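Local coordinates for uncharacterized protein (Cytophaga hutchinsonii, PDB 3OMT), which is of unknown function but, as a putative Xre-family antitoxin, probably binds DNA through its helix-turn-helix fold, at residues R7-L13 and E66-T71. Where two conformers were deposited one is given. Residue numbers count along the deposited sequence, not the author numbering.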
# COMPACT_ATOMS: atom_id res chain seq x y z
N ARG A 7 9.14 10.55 7.14
CA ARG A 7 8.03 9.66 7.56
C ARG A 7 8.52 8.33 8.12
O ARG A 7 9.37 7.66 7.51
CB ARG A 7 7.09 9.37 6.38
CG ARG A 7 5.92 8.47 6.70
CD ARG A 7 5.01 8.28 5.51
NE ARG A 7 4.30 9.51 5.16
CZ ARG A 7 3.13 9.86 5.68
NH1 ARG A 7 2.57 9.10 6.60
NH2 ARG A 7 2.53 10.98 5.29
N LYS A 8 7.96 7.97 9.27
CA LYS A 8 8.19 6.68 9.89
C LYS A 8 6.94 5.81 9.94
O LYS A 8 7.04 4.57 10.06
CB LYS A 8 8.69 6.87 11.30
CG LYS A 8 10.05 7.53 11.34
CD LYS A 8 10.49 7.68 12.77
CE LYS A 8 11.74 8.51 12.84
NZ LYS A 8 12.91 7.89 12.13
N ILE A 9 5.77 6.44 9.86
CA ILE A 9 4.50 5.77 9.98
C ILE A 9 3.81 5.68 8.63
O ILE A 9 3.49 6.69 8.03
CB ILE A 9 3.57 6.50 11.00
CG1 ILE A 9 4.24 6.57 12.39
CG2 ILE A 9 2.20 5.75 11.05
CD1 ILE A 9 4.64 5.17 12.97
N PHE A 10 3.56 4.45 8.17
CA PHE A 10 2.98 4.17 6.87
C PHE A 10 1.69 3.37 6.99
O PHE A 10 0.73 3.60 6.22
CB PHE A 10 3.97 3.38 5.99
CG PHE A 10 5.24 4.11 5.71
CD1 PHE A 10 5.41 4.80 4.52
CD2 PHE A 10 6.28 4.07 6.62
CE1 PHE A 10 6.60 5.47 4.26
CE2 PHE A 10 7.51 4.67 6.35
CZ PHE A 10 7.64 5.41 5.18
N ASN A 11 1.63 2.44 7.94
CA ASN A 11 0.45 1.62 8.11
C ASN A 11 -0.20 1.91 9.44
O ASN A 11 0.44 2.41 10.38
CB ASN A 11 0.75 0.11 7.85
CG ASN A 11 1.39 -0.58 9.04
OD1 ASN A 11 0.75 -0.74 10.09
ND2 ASN A 11 2.67 -1.00 8.90
N ARG A 12 -1.47 1.57 9.52
CA ARG A 12 -2.20 1.59 10.78
C ARG A 12 -2.81 0.21 11.13
O ARG A 12 -3.91 0.10 11.72
CB ARG A 12 -3.22 2.70 10.79
CG ARG A 12 -4.18 2.70 9.68
CD ARG A 12 -5.16 3.91 9.71
NE ARG A 12 -5.98 3.98 10.92
CZ ARG A 12 -7.15 3.34 11.09
NH1 ARG A 12 -7.63 2.60 10.13
NH2 ARG A 12 -7.86 3.50 12.23
N LEU A 13 -2.03 -0.84 10.87
CA LEU A 13 -2.44 -2.20 11.19
C LEU A 13 -2.75 -2.40 12.66
O LEU A 13 -3.77 -3.00 13.00
CB LEU A 13 -1.41 -3.19 10.73
CG LEU A 13 -1.72 -4.66 11.03
CD1 LEU A 13 -3.07 -5.11 10.43
CD2 LEU A 13 -0.54 -5.52 10.50
N GLU A 66 -8.03 1.17 4.57
CA GLU A 66 -8.00 1.53 5.98
C GLU A 66 -6.72 1.06 6.69
O GLU A 66 -6.44 1.52 7.79
CB GLU A 66 -9.24 0.94 6.71
CG GLU A 66 -10.51 1.56 6.19
CD GLU A 66 -11.74 1.07 6.91
OE1 GLU A 66 -11.60 0.52 8.02
OE2 GLU A 66 -12.85 1.26 6.35
N LEU A 67 -5.94 0.15 6.08
CA LEU A 67 -4.71 -0.34 6.69
C LEU A 67 -3.58 0.65 6.54
O LEU A 67 -2.56 0.48 7.16
CB LEU A 67 -4.31 -1.65 6.08
CG LEU A 67 -5.26 -2.85 6.29
CD1 LEU A 67 -4.84 -4.11 5.50
CD2 LEU A 67 -5.48 -3.10 7.80
N ILE A 68 -3.74 1.64 5.66
CA ILE A 68 -2.71 2.63 5.31
C ILE A 68 -3.11 3.97 5.95
O ILE A 68 -4.29 4.31 5.93
CB ILE A 68 -2.62 2.76 3.75
CG1 ILE A 68 -2.38 1.38 3.14
CG2 ILE A 68 -1.55 3.80 3.33
CD1 ILE A 68 -1.22 0.71 3.78
N VAL A 69 -2.16 4.73 6.47
CA VAL A 69 -2.52 6.05 7.00
C VAL A 69 -2.84 6.98 5.81
O VAL A 69 -2.23 6.91 4.74
CB VAL A 69 -1.44 6.66 7.91
CG1 VAL A 69 -1.23 5.78 9.16
CG2 VAL A 69 -0.05 6.87 7.18
N SER A 70 -3.86 7.82 6.01
CA SER A 70 -4.21 8.84 5.05
C SER A 70 -3.14 9.93 4.90
O SER A 70 -2.48 10.33 5.87
CB SER A 70 -5.54 9.47 5.48
OG SER A 70 -5.86 10.48 4.57
N THR A 71 -2.98 10.44 3.68
CA THR A 71 -2.14 11.59 3.46
C THR A 71 -2.93 12.80 2.92
O THR A 71 -2.33 13.78 2.51
CB THR A 71 -0.98 11.26 2.53
OG1 THR A 71 -1.48 10.93 1.23
CG2 THR A 71 -0.14 10.17 3.09
O HOH W 1 0.03 10.39 7.01
O HOH W 2 -10.32 1.55 10.26
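The two chain ends run antiparallel and meet in a single beta bridge, Asn11 CA and Ile68 CA 4.3 Å apart. Two nearly linear hydrogen bonds flank Asn11: Val69 N gives to Phe10 O (3.1 Å) and Arg12 N to Leu67 O (2.8 Å). The CA-to-CB bond of Asn11 points away, and its amide is satisfied in this buried place: OD1 accepts from Leu13 N (2.9 Å), an Asx turn leading into helix 13-20, and ND2 donates to Trp41 O and Gln47 OE1. Arg12 is long enough to donate from NH1 to Glu66 O (2.8 Å), and a water links NH1 to Glu66 OE1; its NH2 forms a salt bridge with Glu19. Beta-branched Val69 fills the space beside the bridge, its CG1 4.0 Å from Arg12 CB and 3.9 Å from Ile9 CG2. Arg7 folds over it, NH1 bonded to Ile9 O (2.9 Å) and, through a water, to Ser70 O. At the inner end, Leu13 CD1 meets Leu67 CD2 (4.1 Å), and both leucines pack on Ile56, seating the paired segments against helix 50-60. Trp41 of helix 35-42 also touches Leu13, while Phe54 of the second subunit lies edge-to-face with Phe10, bringing this pairing into the dimer interface.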